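Local coordinates for putative cytoplasmic protein (Salmonella enterica subsp. enterica serovar Typhimurium, PDB 4IQN) that is of unknown function, an uncharacterised, putatively cytoplasmic protein that belongs to a family named for a domain of unknown function (DUF5066), at residues N118-H130 against Q134-N146. Numbering follows the deposited sequence.
Sequences NDPRLPALIRIDH and QAIFIYITERDAN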
ATOM      1  N   ASN A 118      -2.701 -15.299   9.608  1.00 23.75           N
ATOM      2  CA  ASN A 118      -1.231 -15.429   9.476  1.00 21.45           C
ATOM      3  C   ASN A 118      -0.880 -16.587   8.558  1.00 22.45           C
ATOM      4  O   ASN A 118       0.179 -17.192   8.680  1.00 22.50           O
ATOM      5  CB  ASN A 118      -0.565 -15.608  10.846  1.00 26.38           C
ATOM      6  CG  ASN A 118      -1.097 -16.788  11.640  1.00 24.10           C
ATOM      7  OD1 ASN A 118      -1.948 -17.564  11.199  1.00 20.52           O
ATOM      8  ND2 ASN A 118      -0.558 -16.947  12.824  1.00 22.56           N
ATOM      9  N   ASP A 119      -1.776 -16.917   7.637  1.00 22.03           N
ATOM     10  CA  ASP A 119      -1.522 -18.014   6.721  1.00 23.06           C
ATOM     11  C   ASP A 119      -0.149 -17.811   6.047  1.00 22.89           C
ATOM     12  O   ASP A 119       0.183 -16.701   5.632  1.00 23.12           O
ATOM     13  CB  ASP A 119      -2.612 -18.118   5.671  1.00 23.71           C
ATOM     14  CG  ASP A 119      -2.469 -19.338   4.803  1.00 23.27           C
ATOM     15  OD1 ASP A 119      -1.639 -19.373   3.880  1.00 25.98           O
ATOM     16  OD2 ASP A 119      -3.219 -20.288   5.040  1.00 34.47           O
ATOM     17  N   PRO A 120       0.661 -18.870   5.947  1.00 26.31           N
ATOM     18  CA  PRO A 120       2.033 -18.730   5.438  1.00 25.78           C
ATOM     19  C   PRO A 120       2.162 -18.295   3.954  1.00 26.65           C
ATOM     20  O   PRO A 120       3.242 -17.879   3.524  1.00 27.67           O
ATOM     21  CB  PRO A 120       2.641 -20.140   5.693  1.00 28.18           C
ATOM     22  CG  PRO A 120       1.456 -21.067   5.743  1.00 26.63           C
ATOM     23  CD  PRO A 120       0.411 -20.236   6.435  1.00 25.40           C
ATOM     24  N   ARG A 121       1.076 -18.430   3.187  1.00 22.45           N
ATOM     25  CA  ARG A 121       1.025 -17.960   1.814  1.00 23.07           C
ATOM     26  C   ARG A 121       0.827 -16.450   1.666  1.00 22.55           C
ATOM     27  O   ARG A 121       1.019 -15.930   0.569  1.00 23.94           O
ATOM     28  CB  ARG A 121      -0.065 -18.723   1.024  1.00 25.38           C
ATOM     29  CG  ARG A 121       0.193 -20.229   1.020  1.00 25.96           C
ATOM     30  CD  ARG A 121      -0.621 -20.976  -0.037  1.00 30.38           C
ATOM     31  NE  ARG A 121      -0.430 -22.410   0.115  1.00 33.05           N
ATOM     32  CZ  ARG A 121      -1.227 -23.365  -0.365  1.00 35.50           C
ATOM     33  NH1 ARG A 121      -2.297 -23.068  -1.048  1.00 38.79           N
ATOM     34  NH2 ARG A 121      -0.953 -24.635  -0.136  1.00 36.22           N
ATOM     35  N   LEU A 122       0.449 -15.749   2.735  1.00 20.36           N
ATOM     36  CA  LEU A 122       0.032 -14.326   2.589  1.00 19.91           C
ATOM     37  C   LEU A 122       1.211 -13.488   2.067  1.00 19.60           C
ATOM     38  O   LEU A 122       2.354 -13.689   2.493  1.00 24.37           O
ATOM     39  CB  LEU A 122      -0.517 -13.754   3.882  1.00 19.07           C
ATOM     40  CG  LEU A 122      -1.916 -14.227   4.306  1.00 20.27           C
ATOM     41  CD1 LEU A 122      -2.127 -13.878   5.781  1.00 22.96           C
ATOM     42  CD2 LEU A 122      -2.999 -13.597   3.406  1.00 23.72           C
ATOM     43  N   PRO A 123       0.953 -12.591   1.107  1.00 18.30           N
ATOM     44  CA  PRO A 123       2.005 -11.756   0.584  1.00 18.56           C
ATOM     45  C   PRO A 123       2.323 -10.618   1.520  1.00 16.62           C
ATOM     46  O   PRO A 123       1.516 -10.242   2.367  1.00 20.38           O
ATOM     47  CB  PRO A 123       1.401 -11.181  -0.702  1.00 21.51           C
ATOM     48  CG  PRO A 123      -0.058 -11.165  -0.439  1.00 22.71           C
ATOM     49  CD  PRO A 123      -0.327 -12.368   0.398  1.00 20.13           C
ATOM     50  N   ALA A 124       3.506 -10.050   1.351  1.00 18.16           N
ATOM     51  CA  ALA A 124       3.883  -8.841   2.081  1.00 16.98           C
ATOM     52  C   ALA A 124       2.992  -7.679   1.737  1.00 16.53           C
ATOM     53  O   ALA A 124       2.390  -7.693   0.684  1.00 18.13           O
ATOM     54  CB  ALA A 124       5.324  -8.466   1.800  1.00 21.56           C
ATOM     55  N   LEU A 125       2.949  -6.694   2.622  1.00 17.38           N
ATOM     56  CA  LEU A 125       2.221  -5.439   2.412  1.00 19.23           C
ATOM     57  C   LEU A 125       3.152  -4.286   2.680  1.00 19.21           C
ATOM     58  O   LEU A 125       3.965  -4.342   3.570  1.00 20.74           O
ATOM     59  CB  LEU A 125       1.022  -5.302   3.376  1.00 18.21           C
ATOM     60  CG  LEU A 125      -0.001  -6.425   3.326  1.00 19.90           C
ATOM     61  CD1 LEU A 125      -1.002  -6.337   4.471  1.00 21.91           C
ATOM     62  CD2 LEU A 125      -0.707  -6.378   1.987  1.00 16.93           C
ATOM     63  N   ILE A 126       3.005  -3.229   1.889  1.00 17.47           N
ATOM     64  CA  ILE A 126       3.609  -1.946   2.170  1.00 19.09           C
ATOM     65  C   ILE A 126       2.483  -0.987   2.442  1.00 18.28           C
ATOM     66  O   ILE A 126       1.596  -0.802   1.575  1.00 19.82           O
ATOM     67  CB  ILE A 126       4.474  -1.427   0.997  1.00 19.76           C
ATOM     68  CG1 ILE A 126       5.707  -2.318   0.749  1.00 19.73           C
ATOM     69  CG2 ILE A 126       4.934  -0.006   1.255  1.00 21.07           C
ATOM     70  CD1 ILE A 126       6.527  -1.858  -0.453  1.00 18.79           C
ATOM     71  N   ARG A 127       2.517  -0.339   3.602  1.00 20.44           N
ATOM     72  CA  ARG A 127       1.442   0.600   3.967  1.00 17.11           C
ATOM     73  C   ARG A 127       1.643   1.906   3.243  1.00 19.48           C
ATOM     74  O   ARG A 127       2.748   2.435   3.195  1.00 21.36           O
ATOM     75  CB  ARG A 127       1.442   0.851   5.474  1.00 21.90           C
ATOM     76  CG  ARG A 127       0.301   1.683   6.052  1.00 21.37           C
ATOM     77  CD  ARG A 127      -1.044   1.056   5.788  1.00 24.59           C
ATOM     78  NE  ARG A 127      -1.996   1.465   6.809  1.00 23.64           N
ATOM     79  CZ  ARG A 127      -2.818   2.511   6.725  1.00 26.85           C
ATOM     80  NH1 ARG A 127      -2.873   3.288   5.635  1.00 29.03           N
ATOM     81  NH2 ARG A 127      -3.624   2.747   7.737  1.00 25.82           N
ATOM     82  N   ILE A 128       0.566   2.434   2.678  1.00 16.93           N
ATOM     83  CA  ILE A 128       0.550   3.767   2.039  1.00 18.43           C
ATOM     84  C   ILE A 128      -0.334   4.677   2.892  1.00 19.62           C
ATOM     85  O   ILE A 128      -1.415   4.268   3.329  1.00 21.07           O
ATOM     86  CB  ILE A 128      -0.029   3.680   0.620  1.00 18.54           C
ATOM     87  CG1 ILE A 128       0.875   2.860  -0.292  1.00 21.87           C
ATOM     88  CG2 ILE A 128      -0.316   5.077   0.000  1.00 18.09           C
ATOM     89  CD1 ILE A 128       2.227   3.478  -0.613  1.00 22.42           C
ATOM     90  N   ASP A 129       0.122   5.904   3.135  1.00 18.82           N
ATOM     91  CA  ASP A 129      -0.605   6.844   3.958  1.00 21.24           C
ATOM     92  C   ASP A 129      -1.695   7.466   3.080  1.00 21.71           C
ATOM     93  O   ASP A 129      -1.434   7.863   1.969  1.00 20.36           O
ATOM     94  CB  ASP A 129       0.334   7.882   4.514  1.00 20.08           C
ATOM     95  CG  ASP A 129       1.445   7.240   5.359  1.00 25.02           C
ATOM     96  OD1 ASP A 129       1.112   6.764   6.483  1.00 27.65           O
ATOM     97  OD2 ASP A 129       2.607   7.169   4.885  1.00 27.56           O
ATOM     98  N   HIS A 130      -2.910   7.502   3.598  1.00 24.28           N
ATOM     99  CA  HIS A 130      -4.091   7.807   2.804  1.00 24.10           C
ATOM    100  C   HIS A 130      -4.715   9.115   3.259  1.00 27.61           C
ATOM    101  O   HIS A 130      -4.375   9.649   4.314  1.00 28.38           O
ATOM    102  CB  HIS A 130      -5.088   6.651   2.927  1.00 23.01           C
ATOM    103  CG  HIS A 130      -6.281   6.779   2.035  1.00 23.14           C
ATOM    104  ND1 HIS A 130      -6.186   7.160   0.717  1.00 23.84           N
ATOM    105  CD2 HIS A 130      -7.600   6.579   2.279  1.00 23.85           C
ATOM    106  CE1 HIS A 130      -7.396   7.182   0.180  1.00 21.90           C
ATOM    107  NE2 HIS A 130      -8.270   6.846   1.114  1.00 24.07           N
ATOM    108  N   GLN A 134      -9.842   5.019   5.090  1.00 27.15           N
ATOM    109  CA  GLN A 134      -9.427   3.677   4.658  1.00 23.07           C
ATOM    110  C   GLN A 134      -7.919   3.472   4.806  1.00 22.74           C
ATOM    111  O   GLN A 134      -7.135   4.437   4.782  1.00 27.19           O
ATOM    112  CB  GLN A 134      -9.822   3.380   3.228  1.00 23.42           C
ATOM    113  CG  GLN A 134     -11.311   3.270   3.045  1.00 23.09           C
ATOM    114  CD  GLN A 134     -11.753   2.826   1.667  1.00 22.35           C
ATOM    115  OE1 GLN A 134     -10.960   2.543   0.768  1.00 23.83           O
ATOM    116  NE2 GLN A 134     -13.063   2.786   1.493  1.00 23.13           N
ATOM    117  N   ALA A 135      -7.538   2.208   4.920  1.00 18.68           N
ATOM    118  CA  ALA A 135      -6.112   1.818   4.812  1.00 19.77           C
ATOM    119  C   ALA A 135      -5.807   1.435   3.375  1.00 19.07           C
ATOM    120  O   ALA A 135      -6.631   0.774   2.705  1.00 20.15           O
ATOM    121  CB  ALA A 135      -5.800   0.644   5.772  1.00 16.79           C
ATOM    122  N   ILE A 136      -4.604   1.791   2.896  1.00 17.51           N
ATOM    123  CA  ILE A 136      -4.197   1.525   1.549  1.00 18.95           C
ATOM    124  C   ILE A 136      -2.870   0.756   1.659  1.00 16.80           C
ATOM    125  O   ILE A 136      -2.023   1.127   2.499  1.00 17.62           O
ATOM    126  CB  ILE A 136      -3.875   2.835   0.787  1.00 18.46           C
ATOM    127  CG1 ILE A 136      -5.015   3.870   0.822  1.00 20.42           C
ATOM    128  CG2 ILE A 136      -3.419   2.579  -0.629  1.00 18.46           C
ATOM    129  CD1 ILE A 136      -6.260   3.385   0.171  1.00 21.85           C
ATOM    130  N   PHE A 137      -2.698  -0.284   0.830  1.00 16.37           N
ATOM    131  CA  PHE A 137      -1.470  -1.102   0.874  1.00 16.98           C
ATOM    132  C   PHE A 137      -1.038  -1.410  -0.544  1.00 17.55           C
ATOM    133  O   PHE A 137      -1.849  -1.572  -1.453  1.00 16.19           O
ATOM    134  CB  PHE A 137      -1.684  -2.449   1.564  1.00 17.46           C
ATOM    135  CG  PHE A 137      -2.400  -2.392   2.866  1.00 16.27           C
ATOM    136  CD1 PHE A 137      -1.717  -2.269   4.065  1.00 19.76           C
ATOM    137  CD2 PHE A 137      -3.781  -2.499   2.916  1.00 20.25           C
ATOM    138  CE1 PHE A 137      -2.376  -2.214   5.272  1.00 17.25           C
ATOM    139  CE2 PHE A 137      -4.438  -2.474   4.106  1.00 22.32           C
ATOM    140  CZ  PHE A 137      -3.756  -2.318   5.295  1.00 20.88           C
ATOM    141  N   ILE A 138       0.263  -1.501  -0.744  1.00 17.08           N
ATOM    142  CA  ILE A 138       0.784  -2.115  -1.900  1.00 17.67           C
ATOM    143  C   ILE A 138       0.830  -3.606  -1.581  1.00 16.30           C
ATOM    144  O   ILE A 138       1.372  -4.014  -0.527  1.00 20.36           O
ATOM    145  CB  ILE A 138       2.181  -1.568  -2.281  1.00 18.66           C
ATOM    146  CG1 ILE A 138       2.203  -0.035  -2.334  1.00 22.25           C
ATOM    147  CG2 ILE A 138       2.582  -2.100  -3.625  1.00 20.82           C
ATOM    148  CD1 ILE A 138       3.592   0.500  -2.656  1.00 22.91           C
ATOM    149  N   TYR A 139       0.262  -4.395  -2.480  1.00 17.55           N
ATOM    150  CA  TYR A 139       0.067  -5.839  -2.278  1.00 17.77           C
ATOM    151  C   TYR A 139       1.190  -6.553  -2.983  1.00 18.90           C
ATOM    152  O   TYR A 139       1.201  -6.623  -4.212  1.00 18.95           O
ATOM    153  CB  TYR A 139      -1.299  -6.257  -2.872  1.00 18.07           C
ATOM    154  CG  TYR A 139      -1.911  -7.483  -2.266  1.00 17.98           C
ATOM    155  CD1 TYR A 139      -2.281  -7.513  -0.921  1.00 18.81           C
ATOM    156  CD2 TYR A 139      -2.154  -8.625  -3.031  1.00 18.77           C
ATOM    157  CE1 TYR A 139      -2.856  -8.663  -0.349  1.00 17.97           C
ATOM    158  CE2 TYR A 139      -2.735  -9.776  -2.452  1.00 19.03           C
ATOM    159  CZ  TYR A 139      -3.078  -9.789  -1.116  1.00 16.94           C
ATOM    160  OH  TYR A 139      -3.656 -10.933  -0.537  1.00 22.94           O
ATOM    161  N   ILE A 140       2.161  -7.074  -2.214  1.00 19.00           N
ATOM    162  CA  ILE A 140       3.406  -7.543  -2.808  1.00 19.43           C
ATOM    163  C   ILE A 140       3.282  -8.997  -3.299  1.00 22.03           C
ATOM    164  O   ILE A 140       3.612  -9.932  -2.592  1.00 22.40           O
ATOM    165  CB  ILE A 140       4.550  -7.417  -1.813  1.00 20.18           C
ATOM    166  CG1 ILE A 140       4.644  -6.014  -1.228  1.00 17.51           C
ATOM    167  CG2 ILE A 140       5.892  -7.823  -2.457  1.00 22.97           C
ATOM    168  CD1 ILE A 140       4.852  -4.867  -2.220  1.00 21.26           C
ATOM    169  N   THR A 141       2.756  -9.162  -4.506  1.00 21.31           N
ATOM    170  CA  THR A 141       2.578 -10.450  -5.130  1.00 23.44           C
ATOM    171  C   THR A 141       3.535 -10.501  -6.298  1.00 24.56           C
ATOM    172  O   THR A 141       4.703 -10.867  -6.115  1.00 24.03           O
ATOM    173  CB  THR A 141       1.126 -10.674  -5.553  1.00 19.41           C
ATOM    174  OG1 THR A 141       0.679  -9.515  -6.234  1.00 19.29           O
ATOM    175  CG2 THR A 141       0.257 -10.877  -4.340  1.00 23.38           C
ATOM    176  N   GLU A 142       3.098 -10.074  -7.470  1.00 23.14           N
ATOM    177  CA  GLU A 142       3.928 -10.157  -8.675  1.00 25.52           C
ATOM    178  C   GLU A 142       3.822  -8.807  -9.349  1.00 23.12           C
ATOM    179  O   GLU A 142       2.745  -8.196  -9.339  1.00 22.59           O
ATOM    180  CB  GLU A 142       3.450 -11.265  -9.635  1.00 23.79           C
ATOM    181  CG  GLU A 142       3.437 -12.681  -9.074  1.00 28.19           C
ATOM    182  CD  GLU A 142       4.843 -13.203  -8.731  1.00 39.63           C
ATOM    183  OE1 GLU A 142       5.819 -12.744  -9.372  1.00 46.87           O
ATOM    184  OE2 GLU A 142       4.990 -14.072  -7.816  1.00 57.03           O
ATOM    185  N   ARG A 143       4.933  -8.327  -9.891  1.00 21.78           N
ATOM    186  CA  ARG A 143       4.913  -7.102 -10.683  1.00 24.68           C
ATOM    187  C   ARG A 143       4.353  -7.317 -12.087  1.00 21.65           C
ATOM    188  O   ARG A 143       4.504  -8.366 -12.695  1.00 25.70           O
ATOM    189  CB  ARG A 143       6.304  -6.495 -10.754  1.00 23.16           C
ATOM    190  CG  ARG A 143       6.834  -6.172  -9.376  1.00 26.19           C
ATOM    191  CD  ARG A 143       7.966  -5.158  -9.370  1.00 30.02           C
ATOM    192  NE  ARG A 143       9.033  -5.523 -10.281  1.00 30.58           N
ATOM    193  CZ  ARG A 143       9.965  -4.675 -10.706  1.00 29.76           C
ATOM    194  NH1 ARG A 143       9.996  -3.378 -10.303  1.00 26.67           N
ATOM    195  NH2 ARG A 143      10.872  -5.121 -11.548  1.00 36.74           N
ATOM    196  N   ASP A 144       3.696  -6.290 -12.598  1.00 21.79           N
ATOM    197  CA  ASP A 144       3.109  -6.318 -13.893  1.00 20.44           C
ATOM    198  C   ASP A 144       4.065  -5.775 -14.941  1.00 19.92           C
ATOM    199  O   ASP A 144       5.241  -5.580 -14.674  1.00 22.18           O
ATOM    200  CB  ASP A 144       1.782  -5.517 -13.861  1.00 19.56           C
ATOM    201  CG  ASP A 144       1.976  -4.028 -13.620  1.00 22.28           C
ATOM    202  OD1 ASP A 144       3.123  -3.463 -13.755  1.00 20.16           O
ATOM    203  OD2 ASP A 144       0.953  -3.409 -13.268  1.00 22.35           O
ATOM    204  N   ALA A 145       3.574  -5.557 -16.156  1.00 19.94           N
ATOM    205  CA  ALA A 145       4.412  -5.125 -17.281  1.00 21.13           C
ATOM    206  C   ALA A 145       5.082  -3.781 -17.063  1.00 21.25           C
ATOM    207  O   ALA A 145       6.080  -3.505 -17.699  1.00 24.47           O
ATOM    208  CB  ALA A 145       3.588  -5.065 -18.568  1.00 27.71           C
ATOM    209  N   ASN A 146       4.510  -2.937 -16.219  1.00 18.84           N
ATOM    210  CA  ASN A 146       5.074  -1.629 -15.852  1.00 22.09           C
ATOM    211  C   ASN A 146       5.881  -1.669 -14.571  1.00 21.26           C
ATOM    212  O   ASN A 146       6.291  -0.624 -14.053  1.00 25.69           O
ATOM    213  CB  ASN A 146       3.971  -0.596 -15.629  1.00 23.01           C
ATOM    214  CG  ASN A 146       3.090  -0.403 -16.823  1.00 25.82           C
ATOM    215  OD1 ASN A 146       1.845  -0.344 -16.709  1.00 33.90           O
ATOM    216  ND2 ASN A 146       3.687  -0.265 -17.950  1.00 24.74           N
TER
HETATM  217  O   HOH W   1     -11.172   6.760   2.501  1.00 24.34           O
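Ile126 and Ile138 face each other as an antiparallel hydrogen-bonded pair: Ile126 N donates to Ile138 O (3.0 Å), Ile138 N to Ile126 O (2.8 Å), each within the plane of its acceptor carbonyl. Their side chains lie alongside, pointing the same way, and Ile128, Ile136, Ala124 and Ile140 extend this aliphatic face; Ile126 CD1 meets Ile140 CD1 at 3.9 Å. On the face of Leu125, Arg127, Phe137 and Tyr139, the CD2 branch of Leu125 touches Tyr139 CD1 at 3.5 Å, while its CD1 branch lies above one face of the Phe137 ring, toward its rim. Bent at chi2 (60°), the Arg127 chain brings CD to 3.6 Å from Phe137 CE1 and sets its guanidinium against Ala135 CB, which covers one face. Arg127 NH1 donates to Ile128 O (2.9 Å), and NE forms a salt bridge with Glu95, together restraining the group's rotation. CH-pi contacts close the paired region's two ends: Pro123 CG off-centre over one Tyr139 face, Ile136 CD1 almost centrally over His130 (3.8 Å to the centroid). His130 ND1 is hydrogen-bonded to Tyr169 OH of helix 166-174, Tyr139 OH to Glu210, beyond helix 190-207. Strands 124-128 and 135-140 thus form a beta hairpin, the first two strands of a four-stranded antiparallel meander.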